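Side-chain contacts in subtilase cytotoxin subunit A (Escherichia coli, PDB 2IY9), which cleaves the host endoplasmic reticulum chaperone BiP as the serine protease subunit of an AB5 toxin: residues A[84-89]-A[116-121]; A[104-109]-A[275-280]; A[160-165]-A[196-201]. All coordinates share one frame; numbering follows the deposited sequence.

Contact 1: residues A[84-89]-A[116-121]; sequences EALYIH and RVIPDG
A single methyl of L86 bridges the first turn of helix 84-98 and the loop after strand 111-116 in this subtilisin-like (peptidase S8) fold. Apolar contacts converge on that methyl. L86 CD2 lies 3.7 Å from P119 CB, alongside the CB-CG-CD side of the pyrrolidine ring, with the two side chains running past each other in opposite directions. The same CD2 meets I118 CD1 at 3.8 Å, and CB and CG1 of I118 also border it, seating the methyl at the I118-P119 junction. I118 CG1 stands between its own backbone N and carbonyl carbon (chi1 59°), which carries CD1 toward the helix.

Helix 84-98 also bears H89, inferred to belong to the charge relay system, and the I118 side chain comes within about 5 Å of that of D52, so this surface contact borders the probable catalytic centre.

No hydrogen bond crosses between the segments; R116, also salt-bridged to D74, folds back to carbonyls of its own loop. Its NE donates to I118 O at 3.0 Å; the oxygen lies almost in the guanidinium plane, whereas NE stands 50° above the carbonyl plane. NH2 adds a weak bond to P119 O at 3.2 Å.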
loop_
_atom_site.group_PDB
_atom_site.type_symbol
_atom_site.label_atom_id
_atom_site.label_comp_id
_atom_site.label_asym_id
_atom_site.label_seq_id
_atom_site.Cartn_x
_atom_site.Cartn_y
_atom_site.Cartn_z
ATOM N N GLU A 84 -6.444 -18.034 9.901
ATOM C CA GLU A 84 -7.509 -17.043 9.949
ATOM C C GLU A 84 -7.028 -15.691 9.416
ATOM O O GLU A 84 -7.709 -15.067 8.594
ATOM C CB GLU A 84 -8.082 -16.903 11.361
ATOM C CG GLU A 84 -9.221 -15.881 11.496
ATOM C CD GLU A 84 -10.503 -16.252 10.735
ATOM O OE1 GLU A 84 -10.456 -17.049 9.765
ATOM O OE2 GLU A 84 -11.574 -15.724 11.114
ATOM N N ALA A 85 -5.852 -15.259 9.878
ATOM C CA ALA A 85 -5.261 -13.999 9.431
ATOM C C ALA A 85 -5.093 -13.977 7.917
ATOM O O ALA A 85 -5.466 -12.999 7.276
ATOM C CB ALA A 85 -3.921 -13.731 10.119
ATOM N N LEU A 86 -4.547 -15.050 7.350
ATOM C CA LEU A 86 -4.346 -15.119 5.900
ATOM C C LEU A 86 -5.641 -15.327 5.116
ATOM O O LEU A 86 -5.728 -14.937 3.953
ATOM C CB LEU A 86 -3.277 -16.151 5.510
ATOM C CG LEU A 86 -1.831 -15.666 5.693
ATOM C CD1 LEU A 86 -1.364 -15.914 7.105
ATOM C CD2 LEU A 86 -0.870 -16.321 4.729
ATOM N N TYR A 87 -6.657 -15.908 5.753
ATOM C CA TYR A 87 -7.969 -16.030 5.112
ATOM C C TYR A 87 -8.542 -14.651 4.824
ATOM O O TYR A 87 -9.147 -14.435 3.777
ATOM C CB TYR A 87 -8.954 -16.839 5.978
ATOM C CG TYR A 87 -10.318 -17.043 5.334
ATOM C CD1 TYR A 87 -10.429 -17.492 4.018
ATOM C CD2 TYR A 87 -11.495 -16.790 6.045
ATOM C CE1 TYR A 87 -11.666 -17.671 3.426
ATOM C CE2 TYR A 87 -12.751 -16.969 5.455
ATOM C CZ TYR A 87 -12.820 -17.412 4.148
ATOM O OH TYR A 87 -14.039 -17.603 3.538
ATOM N N ILE A 88 -8.318 -13.719 5.746
ATOM C CA ILE A 88 -8.977 -12.412 5.709
ATOM C C ILE A 88 -8.154 -11.281 5.101
ATOM O O ILE A 88 -8.714 -10.256 4.668
ATOM C CB ILE A 88 -9.498 -11.997 7.125
ATOM C CG1 ILE A 88 -8.340 -11.705 8.088
ATOM C CG2 ILE A 88 -10.412 -13.084 7.673
ATOM C CD1 ILE A 88 -8.778 -11.301 9.531
ATOM N N HIS A 89 -6.836 -11.469 5.068
ATOM C CA HIS A 89 -5.921 -10.338 4.898
ATOM C C HIS A 89 -6.079 -9.595 3.569
ATOM O O HIS A 89 -6.206 -8.371 3.569
ATOM C CB HIS A 89 -4.472 -10.774 5.108
ATOM C CG HIS A 89 -3.520 -9.634 5.279
ATOM N ND1 HIS A 89 -3.299 -9.026 6.496
ATOM C CD2 HIS A 89 -2.721 -8.999 4.389
ATOM C CE1 HIS A 89 -2.406 -8.062 6.346
ATOM N NE2 HIS A 89 -2.035 -8.030 5.081
ATOM N N ARG A 116 -2.707 -13.422 -5.689
ATOM C CA ARG A 116 -2.518 -14.203 -4.471
ATOM C C ARG A 116 -1.119 -14.811 -4.434
ATOM O O ARG A 116 -0.751 -15.560 -5.335
ATOM C CB ARG A 116 -3.595 -15.275 -4.299
ATOM C CG ARG A 116 -3.447 -15.997 -2.953
ATOM C CD ARG A 116 -4.408 -17.168 -2.735
ATOM N NE ARG A 116 -3.761 -18.116 -1.821
ATOM C CZ ARG A 116 -4.039 -19.415 -1.713
ATOM N NH1 ARG A 116 -5.002 -19.990 -2.431
ATOM N NH2 ARG A 116 -3.341 -20.147 -0.859
ATOM N N VAL A 117 -0.354 -14.494 -3.387
ATOM C CA VAL A 117 1.042 -14.958 -3.274
ATOM C C VAL A 117 1.339 -15.788 -2.014
ATOM O O VAL A 117 2.424 -16.383 -1.893
ATOM C CB VAL A 117 2.051 -13.780 -3.371
ATOM C CG1 VAL A 117 1.973 -13.127 -4.736
ATOM C CG2 VAL A 117 1.808 -12.757 -2.264
ATOM N N ILE A 118 0.376 -15.793 -1.086
ATOM C CA ILE A 118 0.440 -16.510 0.190
ATOM C C ILE A 118 -0.973 -17.018 0.542
ATOM O O ILE A 118 -1.955 -16.524 -0.005
ATOM C CB ILE A 118 1.010 -15.625 1.350
ATOM C CG1 ILE A 118 0.155 -14.363 1.576
ATOM C CG2 ILE A 118 2.496 -15.286 1.109
ATOM C CD1 ILE A 118 0.633 -13.450 2.721
ATOM N N PRO A 119 -1.083 -18.055 1.393
ATOM C CA PRO A 119 0.006 -18.885 1.889
ATOM C C PRO A 119 0.428 -19.869 0.800
ATOM O O PRO A 119 -0.208 -19.935 -0.266
ATOM C CB PRO A 119 -0.628 -19.632 3.072
ATOM C CG PRO A 119 -2.061 -19.732 2.728
ATOM C CD PRO A 119 -2.394 -18.487 1.920
ATOM N N ASP A 120 1.496 -20.616 1.064
ATOM C CA ASP A 120 1.979 -21.647 0.147
ATOM C C ASP A 120 2.266 -21.098 -1.251
ATOM O O ASP A 120 1.900 -21.696 -2.260
ATOM C CB ASP A 120 0.996 -22.826 0.098
ATOM C CG ASP A 120 0.585 -23.294 1.482
ATOM O OD1 ASP A 120 1.473 -23.456 2.334
ATOM O OD2 ASP A 120 -0.625 -23.466 1.732
ATOM N N GLY A 121 2.922 -19.943 -1.305
ATOM C CA GLY A 121 3.319 -19.384 -2.583
ATOM C C GLY A 121 4.308 -20.284 -3.296
ATOM O O GLY A 121 4.961 -21.136 -2.675
#

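Contact 2: residues A[104-109]-A[275-280]; sequences YGVYPH and TAIVSG
V106 packs its two methyls against the backbone of helix 271-288, the helix that in the subtilisin-like fold carries the catalytic serine, inferred here to be S272, near its start. The contact is buried and has no hydrogen bond across it. V106 CG1 presses on the peptide carbon of G280, 3.4 Å from its C atom, while V106 CB stands 3.9 Å from G280 CA. With no side chain on G280, the valine lies directly on the helix backbone, and the CA atoms of V106 and G280 are 5.0 Å apart. The other methyl, CG2, reaches back one turn of the helix, 4.0 Å from I277 O and 4.2 Å from I277 CG2. With CG1 anti to the backbone N (chi1 168°), the valine straddles successive turns, one branch for G280 and one for I277.

Y107 adds a smaller contact. Its CB lies 3.6 Å from G280 O, but the ring then leads away from the 275-280 segment and continues along the same helix to A283, A284 and S287. H109 CB packs over one face of this ring, and Y107 CZ lies in the plane of the H109 imidazole, at its edge.

Farther out, backbone hydrogen bonds of V106 with L96 and of Y107 with I97 tie the loop to the end of helix 84-98. The loop thus touches helix 271-288 while bonded to helix 84-98, and these two helices also pack directly, A276 against M93, L96 and I97. Elsewhere on the helix surface, T275, V278 and S279 pack against strand 176-180. Within the helix itself, G280 N donates to A276 O at 3.0 Å.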
loop_
_atom_site.group_PDB
_atom_site.type_symbol
_atom_site.label_atom_id
_atom_site.label_comp_id
_atom_site.label_asym_id
_atom_site.label_seq_id
_atom_site.Cartn_x
_atom_site.Cartn_y
_atom_site.Cartn_z
ATOM N N TYR A 104 -15.711 1.906 4.230
ATOM C CA TYR A 104 -15.528 3.074 3.375
ATOM C C TYR A 104 -14.144 3.032 2.757
ATOM O O TYR A 104 -13.153 3.394 3.402
ATOM C CB TYR A 104 -15.693 4.374 4.167
ATOM C CG TYR A 104 -17.104 4.637 4.649
ATOM C CD1 TYR A 104 -17.971 5.465 3.926
ATOM C CD2 TYR A 104 -17.576 4.053 5.825
ATOM C CE1 TYR A 104 -19.284 5.714 4.382
ATOM C CE2 TYR A 104 -18.876 4.290 6.278
ATOM C CZ TYR A 104 -19.716 5.114 5.560
ATOM O OH TYR A 104 -21.000 5.326 6.036
ATOM N N GLY A 105 -14.077 2.603 1.501
ATOM C CA GLY A 105 -12.814 2.586 0.787
ATOM C C GLY A 105 -12.335 4.006 0.568
ATOM O O GLY A 105 -13.146 4.921 0.419
ATOM N N VAL A 106 -11.015 4.192 0.586
ATOM C CA VAL A 106 -10.412 5.493 0.316
ATOM C C VAL A 106 -10.806 6.021 -1.062
ATOM O O VAL A 106 -11.138 7.209 -1.203
ATOM C CB VAL A 106 -8.864 5.446 0.431
ATOM C CG1 VAL A 106 -8.239 6.738 -0.133
ATOM C CG2 VAL A 106 -8.455 5.239 1.868
ATOM N N TYR A 107 -10.754 5.147 -2.073
ATOM C CA TYR A 107 -11.170 5.516 -3.432
ATOM C C TYR A 107 -12.114 4.437 -3.982
ATOM O O TYR A 107 -11.688 3.516 -4.685
ATOM C CB TYR A 107 -9.962 5.775 -4.358
ATOM C CG TYR A 107 -10.345 6.405 -5.697
ATOM C CD1 TYR A 107 -11.094 7.589 -5.745
ATOM C CD2 TYR A 107 -9.957 5.825 -6.907
ATOM C CE1 TYR A 107 -11.464 8.175 -6.960
ATOM C CE2 TYR A 107 -10.326 6.398 -8.137
ATOM C CZ TYR A 107 -11.080 7.568 -8.148
ATOM O OH TYR A 107 -11.443 8.140 -9.339
ATOM N N PRO A 108 -13.411 4.532 -3.631
ATOM C CA PRO A 108 -14.366 3.487 -4.006
ATOM C C PRO A 108 -14.612 3.329 -5.512
ATOM O O PRO A 108 -15.198 2.327 -5.917
ATOM C CB PRO A 108 -15.651 3.895 -3.273
ATOM C CG PRO A 108 -15.501 5.332 -2.998
ATOM C CD PRO A 108 -14.042 5.584 -2.808
ATOM N N HIS A 109 -14.181 4.298 -6.317
ATOM C CA HIS A 109 -14.244 4.174 -7.779
ATOM C C HIS A 109 -13.211 3.206 -8.347
ATOM O O HIS A 109 -13.351 2.755 -9.486
ATOM C CB HIS A 109 -14.067 5.537 -8.454
ATOM C CG HIS A 109 -15.121 6.528 -8.092
ATOM N ND1 HIS A 109 -14.834 7.848 -7.804
ATOM C CD2 HIS A 109 -16.462 6.397 -7.963
ATOM C CE1 HIS A 109 -15.956 8.486 -7.517
ATOM N NE2 HIS A 109 -16.957 7.628 -7.601
ATOM N N THR A 275 -0.579 0.893 4.812
ATOM C CA THR A 275 -0.183 0.753 3.424
ATOM C C THR A 275 -1.400 0.819 2.492
ATOM O O THR A 275 -1.354 1.480 1.458
ATOM C CB THR A 275 0.578 -0.550 3.221
ATOM O OG1 THR A 275 1.731 -0.545 4.070
ATOM C CG2 THR A 275 0.993 -0.726 1.759
ATOM N N ALA A 276 -2.477 0.125 2.859
ATOM C CA ALA A 276 -3.686 0.097 2.023
ATOM C C ALA A 276 -4.228 1.507 1.805
ATOM O O ALA A 276 -4.636 1.885 0.699
ATOM C CB ALA A 276 -4.743 -0.810 2.642
ATOM N N ILE A 277 -4.226 2.282 2.879
ATOM C CA ILE A 277 -4.749 3.633 2.851
ATOM C C ILE A 277 -3.930 4.523 1.906
ATOM O O ILE A 277 -4.503 5.298 1.118
ATOM C CB ILE A 277 -4.846 4.190 4.291
ATOM C CG1 ILE A 277 -5.998 3.486 5.026
ATOM C CG2 ILE A 277 -5.053 5.717 4.287
ATOM C CD1 ILE A 277 -6.021 3.679 6.547
ATOM N N VAL A 278 -2.602 4.397 1.959
ATOM C CA VAL A 278 -1.735 5.180 1.069
ATOM C C VAL A 278 -2.001 4.815 -0.393
ATOM O O VAL A 278 -2.077 5.696 -1.253
ATOM C CB VAL A 278 -0.232 5.041 1.416
ATOM C CG1 VAL A 278 0.630 5.668 0.302
ATOM C CG2 VAL A 278 0.065 5.731 2.753
ATOM N N SER A 279 -2.152 3.520 -0.658
ATOM C CA SER A 279 -2.504 3.036 -1.991
ATOM C C SER A 279 -3.813 3.619 -2.493
ATOM O O SER A 279 -3.924 3.938 -3.671
ATOM C CB SER A 279 -2.581 1.505 -2.026
ATOM O OG SER A 279 -1.284 0.944 -1.936
ATOM N N GLY A 280 -4.802 3.760 -1.605
ATOM C CA GLY A 280 -6.076 4.380 -2.010
ATOM C C GLY A 280 -5.915 5.839 -2.408
ATOM O O GLY A 280 -6.557 6.313 -3.349
#

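Contact 3: residues A[160-165]-A[196-201]; sequences SVWTEL and RIWPAA
W198 and P199 both lie against one face of the W162 indole, which helix 160-172 of the subtilisin-like fold extends toward the loop between strand 176-180 and helix 207-211. At W198, CB sits over the five-membered ring of W162, 3.8 Å from its centroid and 25° off the normal, a CH-pi contact. With CG anti to its carbonyl carbon (chi1 -76°), W198 runs alongside W162 in the opposite direction: the indole planes are 20° apart, but the five-membered rings are slid to a centroid separation of 5.1 Å and scarcely overlap. The slide brings the six-membered ring of W198 back to the root of the other side chain, with W198 CE3 3.6 Å from W162 CB. Farther along that ring, W198 CH2 meets T163 OG1 at 3.9 Å.

P199, which follows a cis peptide bond, continues the cover. Its CB lies above the six-membered ring of W162, 4.1 Å from the centroid, as a second CH-pi contact, while the proline also touches I177 and A179 of strand 176-180. A201 CB then closes over one face of the W198 indole. W126 and I130 of helix 125-134 pack against W162 as well.

With no hydrogen bond between the segments, aliphatic C-H groups and offset indoles join helix to loop. Such a contact relies on shape and dispersion, with neighbouring CH-pi contacts spanning both rings of one tryptophan.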
loop_
_atom_site.group_PDB
_atom_site.type_symbol
_atom_site.label_atom_id
_atom_site.label_comp_id
_atom_site.label_asym_id
_atom_site.label_seq_id
_atom_site.Cartn_x
_atom_site.Cartn_y
_atom_site.Cartn_z
ATOM N N SER A 160 19.202 -10.185 -4.448
ATOM C CA SER A 160 19.593 -9.957 -5.820
ATOM C C SER A 160 18.417 -9.943 -6.779
ATOM O O SER A 160 18.384 -9.117 -7.682
ATOM C CB SER A 160 20.592 -11.028 -6.247
ATOM O OG SER A 160 21.654 -10.434 -6.970
ATOM N N VAL A 161 17.460 -10.854 -6.587
ATOM C CA VAL A 161 16.276 -10.916 -7.468
ATOM C C VAL A 161 15.371 -9.698 -7.239
ATOM O O VAL A 161 14.910 -9.086 -8.198
ATOM C CB VAL A 161 15.478 -12.244 -7.323
ATOM C CG1 VAL A 161 14.277 -12.277 -8.291
ATOM C CG2 VAL A 161 16.371 -13.447 -7.601
ATOM N N TRP A 162 15.146 -9.341 -5.968
ATOM C CA TRP A 162 14.386 -8.141 -5.615
ATOM C C TRP A 162 15.049 -6.856 -6.131
ATOM O O TRP A 162 14.396 -5.997 -6.719
ATOM C CB TRP A 162 14.224 -8.029 -4.097
ATOM C CG TRP A 162 12.995 -8.675 -3.496
ATOM C CD1 TRP A 162 12.972 -9.651 -2.539
ATOM C CD2 TRP A 162 11.623 -8.362 -3.779
ATOM N NE1 TRP A 162 11.676 -9.969 -2.217
ATOM C CE2 TRP A 162 10.828 -9.197 -2.962
ATOM C CE3 TRP A 162 10.990 -7.466 -4.644
ATOM C CZ2 TRP A 162 9.426 -9.163 -2.991
ATOM C CZ3 TRP A 162 9.599 -7.435 -4.674
ATOM C CH2 TRP A 162 8.834 -8.275 -3.853
ATOM N N THR A 163 16.351 -6.728 -5.898
ATOM C CA THR A 163 17.073 -5.512 -6.252
ATOM C C THR A 163 17.128 -5.300 -7.772
ATOM O O THR A 163 16.981 -4.174 -8.258
ATOM C CB THR A 163 18.471 -5.508 -5.590
ATOM O OG1 THR A 163 18.311 -5.303 -4.178
ATOM C CG2 THR A 163 19.340 -4.420 -6.144
ATOM N N GLU A 164 17.319 -6.380 -8.524
ATOM C CA GLU A 164 17.276 -6.291 -9.986
ATOM C C GLU A 164 15.894 -5.799 -10.458
ATOM O O GLU A 164 15.794 -4.870 -11.271
ATOM C CB GLU A 164 17.624 -7.646 -10.621
ATOM C CG GLU A 164 17.930 -7.584 -12.130
ATOM C CD GLU A 164 16.681 -7.466 -13.003
ATOM O OE1 GLU A 164 15.640 -8.084 -12.664
ATOM O OE2 GLU A 164 16.734 -6.745 -14.030
ATOM N N LEU A 165 14.841 -6.413 -9.926
ATOM C CA LEU A 165 13.463 -6.104 -10.342
ATOM C C LEU A 165 13.081 -4.665 -10.011
ATOM O O LEU A 165 12.499 -3.963 -10.837
ATOM C CB LEU A 165 12.462 -7.074 -9.701
ATOM C CG LEU A 165 11.010 -6.847 -10.141
ATOM C CD1 LEU A 165 10.257 -8.135 -10.322
ATOM C CD2 LEU A 165 10.285 -5.913 -9.168
ATOM N N ARG A 196 14.325 -8.080 8.037
ATOM C CA ARG A 196 13.717 -6.952 7.324
ATOM C C ARG A 196 12.756 -7.433 6.257
ATOM O O ARG A 196 13.021 -8.428 5.584
ATOM C CB ARG A 196 14.785 -6.052 6.699
ATOM C CG ARG A 196 15.515 -5.173 7.705
ATOM C CD ARG A 196 16.611 -4.402 7.031
ATOM N NE ARG A 196 17.400 -3.631 7.987
ATOM C CZ ARG A 196 18.719 -3.468 7.911
ATOM N NH1 ARG A 196 19.417 -4.040 6.932
ATOM N NH2 ARG A 196 19.337 -2.745 8.824
ATOM N N ILE A 197 11.644 -6.723 6.108
ATOM C CA ILE A 197 10.599 -7.130 5.164
ATOM C C ILE A 197 10.789 -6.467 3.803
ATOM O O ILE A 197 10.988 -5.250 3.715
ATOM C CB ILE A 197 9.183 -6.853 5.731
ATOM C CG1 ILE A 197 8.995 -7.630 7.035
ATOM C CG2 ILE A 197 8.113 -7.247 4.733
ATOM C CD1 ILE A 197 8.049 -6.995 8.000
ATOM N N TRP A 198 10.740 -7.297 2.761
ATOM C CA TRP A 198 10.865 -6.879 1.366
ATOM C C TRP A 198 9.468 -6.814 0.728
ATOM O O TRP A 198 8.620 -7.627 1.066
ATOM C CB TRP A 198 11.759 -7.874 0.604
ATOM C CG TRP A 198 13.221 -7.672 0.921
ATOM C CD1 TRP A 198 13.898 -8.154 2.008
ATOM C CD2 TRP A 198 14.173 -6.920 0.153
ATOM N NE1 TRP A 198 15.217 -7.745 1.961
ATOM C CE2 TRP A 198 15.409 -6.986 0.837
ATOM C CE3 TRP A 198 14.103 -6.197 -1.048
ATOM C CZ2 TRP A 198 16.563 -6.352 0.361
ATOM C CZ3 TRP A 198 15.248 -5.578 -1.525
ATOM C CH2 TRP A 198 16.463 -5.643 -0.811
ATOM N N PRO A 199 9.235 -5.874 -0.220
ATOM C CA PRO A 199 10.209 -4.950 -0.807
ATOM C C PRO A 199 10.489 -3.659 -0.040
ATOM O O PRO A 199 11.275 -2.848 -0.522
ATOM C CB PRO A 199 9.583 -4.599 -2.165
ATOM C CG PRO A 199 8.108 -4.736 -1.946
ATOM C CD PRO A 199 7.895 -5.708 -0.818
ATOM N N ALA A 200 9.883 -3.454 1.130
ATOM C CA ALA A 200 10.212 -2.247 1.906
ATOM C C ALA A 200 11.729 -2.143 2.193
ATOM O O ALA A 200 12.279 -1.043 2.233
ATOM C CB ALA A 200 9.406 -2.184 3.202
ATOM N N ALA A 201 12.393 -3.291 2.340
ATOM C CA ALA A 201 13.828 -3.345 2.692
ATOM C C ALA A 201 14.764 -2.901 1.556
ATOM O O ALA A 201 15.967 -2.724 1.774
ATOM C CB ALA A 201 14.199 -4.735 3.154
#

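How the contacts relate
Contacts 2 and 3 are buried and lie on opposite sides of the chain's centre, whereas contact 1 is a surface contact. None has a hydrogen bond between its segments, yet each fits its place differently: a leucine methyl in an aliphatic notch in contact 1, valine methyls on a glycine backbone and an isoleucine in contact 2, and CH-pi packing of tryptophans and proline in contact 3. Helix 84-98 connects the first two, contributing its opening turn to contact 1 and holding the loop of contact 2 at its far end. Helix 125-134 flanks contacts 1 and 3, with W126 touching I118 and W162. Nearest atoms of any two contacts remain about 8 Å apart.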